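Local coordinates for uncharacterized protein Rv2277c (Mycobacterium tuberculosis, PDB 5VUG) that is uncharacterized but has a TIM-barrel glycerophosphodiester phosphodiesterase domain and so probably hydrolyses phosphoric diesters, at residues E174-A187 with A227-R239. Numbering follows the deposited sequence.
Sequences ESRDVTRQRLFNMA and AELWDEASVDCFR
Helix 176-187 packs against helix 232-239 and the loop leading into it, with Leu183 facing Leu229 and Met186 facing Ser234; the two axes approach to 9.9 Å, with 134° between their N-to-C directions, steeply inclined but closer to antiparallel than to parallel. Leu183 fills the centre. Its CD2 sits over the six-membered ring of Trp230, 3.9 Å from the ring centroid, and also touches Phe238 CE1, while its CB lies against Leu229. Trp230 CH2 covers one face of the Phe238 ring, and Arg182 takes the opposite face. With CG anti to the backbone N (chi1 -161°) and a bend at chi3, the arginine lays CD on that face and brings CZ to 4.6 Å from the ring centroid, a cation-pi contact in which the guanidinium stands nearly upright, 84° from the ring plane. NH1 and NH2 grip the Glu174 carboxylate end-on, one oxygen each; NH1 meets the syn lone pair of OE1 at 2.8 Å, and Thr179 OG1 donates to the anti one. NE and NH2 of Arg182 also reach the carbonyls of Pro194 and Gln195. Further along, Leu229 CD1 presses on a face of Phe184, 3.5 Å from CE2, and selenomethionine Met186 bends over Cys237, whose disulfide to Cys192 ties helix 232-239 to the chain just past the end of helix 176-189. A capping box of Asp231 and Ser234 starts helix 232-239; Ser234 OG donates to Leu229 O, which with Leu183 O lies within hydrogen-bonding distance of one water. The contact thus joins two outer helices of the barrel through apolar and aromatic packing, with the charge of the buried Arg182 probably balanced by Glu174 and eased by the Phe238 ring.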
# COMPACT_ATOMS: atom_id res chain seq x y z
N GLU A 174 6.19 14.74 -14.51
CA GLU A 174 5.99 14.74 -13.07
C GLU A 174 6.89 13.68 -12.42
O GLU A 174 7.09 12.60 -12.98
CB GLU A 174 4.53 14.43 -12.76
CG GLU A 174 4.25 14.31 -11.29
CD GLU A 174 2.78 14.39 -10.97
OE1 GLU A 174 2.10 13.35 -11.10
OE2 GLU A 174 2.33 15.49 -10.59
N SER A 175 7.43 13.99 -11.24
CA SER A 175 8.25 13.01 -10.55
C SER A 175 7.43 11.77 -10.20
O SER A 175 6.22 11.84 -9.92
CB SER A 175 8.85 13.59 -9.27
OG SER A 175 7.86 13.71 -8.27
N ARG A 176 8.08 10.61 -10.22
CA ARG A 176 7.38 9.38 -9.89
C ARG A 176 6.85 9.41 -8.45
O ARG A 176 5.76 8.90 -8.18
CB ARG A 176 8.27 8.16 -10.14
CG ARG A 176 7.56 6.82 -9.95
CD ARG A 176 8.44 5.69 -10.44
NE ARG A 176 7.79 4.39 -10.38
CZ ARG A 176 7.43 3.69 -11.45
NH1 ARG A 176 7.64 4.17 -12.68
NH2 ARG A 176 6.87 2.50 -11.30
N ASP A 177 7.60 10.01 -7.53
CA ASP A 177 7.12 10.11 -6.15
C ASP A 177 5.75 10.77 -6.08
O ASP A 177 4.86 10.30 -5.35
CB ASP A 177 8.10 10.91 -5.27
CG ASP A 177 9.38 10.15 -4.95
OD1 ASP A 177 9.41 8.91 -5.11
OD2 ASP A 177 10.35 10.81 -4.51
N VAL A 178 5.55 11.86 -6.83
CA VAL A 178 4.28 12.58 -6.77
C VAL A 178 3.18 11.80 -7.47
O VAL A 178 2.06 11.65 -6.94
CB VAL A 178 4.45 14.00 -7.35
CG1 VAL A 178 3.09 14.69 -7.46
CG2 VAL A 178 5.40 14.82 -6.48
N THR A 179 3.47 11.28 -8.66
CA THR A 179 2.49 10.46 -9.37
C THR A 179 2.02 9.29 -8.51
O THR A 179 0.82 9.03 -8.39
CB THR A 179 3.10 9.94 -10.68
OG1 THR A 179 3.37 11.04 -11.55
CG2 THR A 179 2.16 8.94 -11.37
N ARG A 180 2.97 8.57 -7.90
CA ARG A 180 2.63 7.41 -7.08
C ARG A 180 1.78 7.82 -5.87
O ARG A 180 0.83 7.11 -5.51
CB ARG A 180 3.90 6.70 -6.61
CG ARG A 180 3.64 5.37 -5.88
CD ARG A 180 4.93 4.69 -5.38
NE ARG A 180 5.70 5.63 -4.57
CZ ARG A 180 6.86 6.18 -4.94
NH1 ARG A 180 7.44 5.83 -6.08
NH2 ARG A 180 7.45 7.07 -4.14
N GLN A 181 2.13 8.93 -5.23
CA GLN A 181 1.36 9.41 -4.09
C GLN A 181 -0.09 9.71 -4.49
O GLN A 181 -1.03 9.32 -3.79
CB GLN A 181 2.01 10.67 -3.53
CG GLN A 181 1.31 11.20 -2.29
CD GLN A 181 1.58 10.33 -1.09
OE1 GLN A 181 2.73 10.18 -0.66
NE2 GLN A 181 0.53 9.72 -0.55
N ARG A 182 -0.28 10.40 -5.62
CA ARG A 182 -1.63 10.74 -6.05
C ARG A 182 -2.42 9.48 -6.39
O ARG A 182 -3.60 9.37 -6.03
CB ARG A 182 -1.59 11.71 -7.23
CG ARG A 182 -2.91 12.45 -7.41
CD ARG A 182 -2.93 13.41 -8.59
NE ARG A 182 -1.96 14.51 -8.48
CZ ARG A 182 -0.81 14.55 -9.13
NH1 ARG A 182 -0.45 13.55 -9.93
NH2 ARG A 182 -0.00 15.59 -8.99
N LEU A 183 -1.79 8.52 -7.07
CA LEU A 183 -2.48 7.29 -7.44
C LEU A 183 -2.88 6.49 -6.21
O LEU A 183 -3.98 5.94 -6.15
CB LEU A 183 -1.60 6.43 -8.34
CG LEU A 183 -1.46 6.91 -9.78
CD1 LEU A 183 -0.36 6.11 -10.45
CD2 LEU A 183 -2.80 6.79 -10.53
N PHE A 184 -1.98 6.39 -5.23
CA PHE A 184 -2.31 5.62 -4.03
C PHE A 184 -3.31 6.34 -3.14
O PHE A 184 -4.16 5.69 -2.52
CB PHE A 184 -1.05 5.17 -3.29
CG PHE A 184 -0.47 3.89 -3.84
CD1 PHE A 184 -1.05 2.67 -3.51
CD2 PHE A 184 0.62 3.91 -4.70
CE1 PHE A 184 -0.54 1.48 -4.02
CE2 PHE A 184 1.13 2.72 -5.22
CZ PHE A 184 0.55 1.50 -4.87
N ASN A 185 -3.25 7.68 -3.07
CA ASN A 185 -4.31 8.39 -2.36
C ASN A 185 -5.67 8.13 -3.01
O ASN A 185 -6.66 7.84 -2.32
CB ASN A 185 -4.02 9.89 -2.29
CG ASN A 185 -3.15 10.27 -1.11
OD1 ASN A 185 -3.17 9.62 -0.06
ND2 ASN A 185 -2.37 11.35 -1.26
N MSE A 186 -5.74 8.20 -4.33
CA MSE A 186 -7.01 7.91 -4.98
C MSE A 186 -7.50 6.48 -4.69
O MSE A 186 -8.67 6.28 -4.35
CB MSE A 186 -6.96 8.21 -6.48
CG MSE A 186 -7.01 9.69 -6.80
SE MSE A 186 -8.75 10.45 -6.35
CE MSE A 186 -9.84 9.37 -7.56
N ALA A 187 -6.59 5.51 -4.80
CA ALA A 187 -6.99 4.11 -4.64
C ALA A 187 -7.39 3.80 -3.21
O ALA A 187 -8.29 2.99 -2.97
CB ALA A 187 -5.85 3.19 -5.08
N ALA A 227 -1.06 -3.81 -7.36
CA ALA A 227 -1.90 -2.62 -7.45
C ALA A 227 -2.24 -2.31 -8.90
O ALA A 227 -1.35 -2.25 -9.76
CB ALA A 227 -1.17 -1.42 -6.84
N GLU A 228 -3.53 -2.10 -9.17
CA GLU A 228 -4.03 -1.64 -10.47
C GLU A 228 -4.59 -0.24 -10.26
O GLU A 228 -5.75 -0.07 -9.86
CB GLU A 228 -5.07 -2.63 -10.99
CG GLU A 228 -4.51 -4.04 -11.13
CD GLU A 228 -5.55 -5.06 -11.60
OE1 GLU A 228 -6.60 -4.65 -12.14
OE2 GLU A 228 -5.30 -6.27 -11.43
N LEU A 229 -3.76 0.77 -10.53
CA LEU A 229 -4.02 2.12 -10.04
C LEU A 229 -4.74 3.03 -11.02
O LEU A 229 -5.25 4.08 -10.60
CB LEU A 229 -2.70 2.79 -9.62
CG LEU A 229 -2.04 2.08 -8.43
CD1 LEU A 229 -0.62 2.60 -8.28
CD2 LEU A 229 -2.84 2.29 -7.14
N TRP A 230 -4.77 2.68 -12.31
CA TRP A 230 -5.43 3.50 -13.31
C TRP A 230 -6.85 3.00 -13.51
O TRP A 230 -7.06 1.85 -13.91
CB TRP A 230 -4.68 3.45 -14.64
CG TRP A 230 -3.33 4.14 -14.67
CD1 TRP A 230 -2.12 3.54 -14.90
CD2 TRP A 230 -3.06 5.54 -14.49
NE1 TRP A 230 -1.12 4.48 -14.87
CE2 TRP A 230 -1.67 5.71 -14.62
CE3 TRP A 230 -3.87 6.66 -14.23
CZ2 TRP A 230 -1.06 6.97 -14.49
CZ3 TRP A 230 -3.26 7.90 -14.10
CH2 TRP A 230 -1.87 8.04 -14.24
N ASP A 231 -7.82 3.87 -13.23
CA ASP A 231 -9.24 3.64 -13.50
C ASP A 231 -9.85 4.97 -13.91
O ASP A 231 -9.17 5.99 -13.96
CB ASP A 231 -9.94 2.95 -12.31
CG ASP A 231 -9.75 3.67 -10.99
OD1 ASP A 231 -9.64 4.91 -10.96
OD2 ASP A 231 -9.74 2.98 -9.95
N GLU A 232 -11.15 4.96 -14.22
CA GLU A 232 -11.79 6.20 -14.65
C GLU A 232 -11.61 7.30 -13.61
O GLU A 232 -11.30 8.45 -13.96
CB GLU A 232 -13.27 5.98 -14.97
CG GLU A 232 -13.87 7.12 -15.78
CD GLU A 232 -15.36 6.96 -16.02
OE1 GLU A 232 -16.09 7.98 -15.99
OE2 GLU A 232 -15.81 5.81 -16.25
N ALA A 233 -11.75 6.96 -12.33
CA ALA A 233 -11.67 7.98 -11.29
C ALA A 233 -10.27 8.58 -11.18
O ALA A 233 -10.12 9.80 -11.06
CB ALA A 233 -12.11 7.41 -9.95
N SER A 234 -9.23 7.75 -11.22
CA SER A 234 -7.89 8.29 -11.07
C SER A 234 -7.44 9.05 -12.31
O SER A 234 -6.74 10.05 -12.20
CB SER A 234 -6.89 7.21 -10.64
OG SER A 234 -6.71 6.23 -11.63
N VAL A 235 -7.85 8.60 -13.51
CA VAL A 235 -7.54 9.37 -14.71
C VAL A 235 -8.17 10.76 -14.62
O VAL A 235 -7.53 11.78 -14.88
CB VAL A 235 -7.98 8.62 -15.98
CG1 VAL A 235 -7.85 9.52 -17.20
CG2 VAL A 235 -7.14 7.36 -16.16
N ASP A 236 -9.45 10.81 -14.23
CA ASP A 236 -10.13 12.09 -14.09
C ASP A 236 -9.46 12.98 -13.05
O ASP A 236 -9.35 14.20 -13.25
CB ASP A 236 -11.60 11.88 -13.73
CG ASP A 236 -12.31 13.18 -13.37
OD1 ASP A 236 -12.31 13.57 -12.18
OD2 ASP A 236 -12.85 13.84 -14.29
N CYS A 237 -9.02 12.40 -11.93
CA CYS A 237 -8.27 13.17 -10.94
C CYS A 237 -7.04 13.83 -11.56
O CYS A 237 -6.79 15.03 -11.36
CB CYS A 237 -7.89 12.28 -9.75
SG CYS A 237 -6.51 12.87 -8.74
N PHE A 238 -6.26 13.07 -12.34
CA PHE A 238 -5.05 13.63 -12.94
C PHE A 238 -5.38 14.70 -13.97
O PHE A 238 -4.73 15.75 -14.02
CB PHE A 238 -4.22 12.52 -13.60
CG PHE A 238 -3.27 11.82 -12.66
CD1 PHE A 238 -3.75 11.04 -11.61
CD2 PHE A 238 -1.90 11.93 -12.83
CE1 PHE A 238 -2.87 10.40 -10.75
CE2 PHE A 238 -1.01 11.29 -11.98
CZ PHE A 238 -1.49 10.52 -10.94
N ARG A 239 -6.41 14.48 -14.79
CA ARG A 239 -6.56 15.24 -16.03
C ARG A 239 -7.57 16.37 -15.97
O ARG A 239 -7.46 17.30 -16.78
CB ARG A 239 -6.95 14.30 -17.17
CG ARG A 239 -5.79 13.44 -17.63
CD ARG A 239 -5.99 13.05 -19.06
NE ARG A 239 -7.06 12.08 -19.17
CZ ARG A 239 -7.87 11.98 -20.21
NH1 ARG A 239 -8.82 11.05 -20.23
NH2 ARG A 239 -7.75 12.83 -21.22
O HOH W 1 -5.85 5.13 -8.15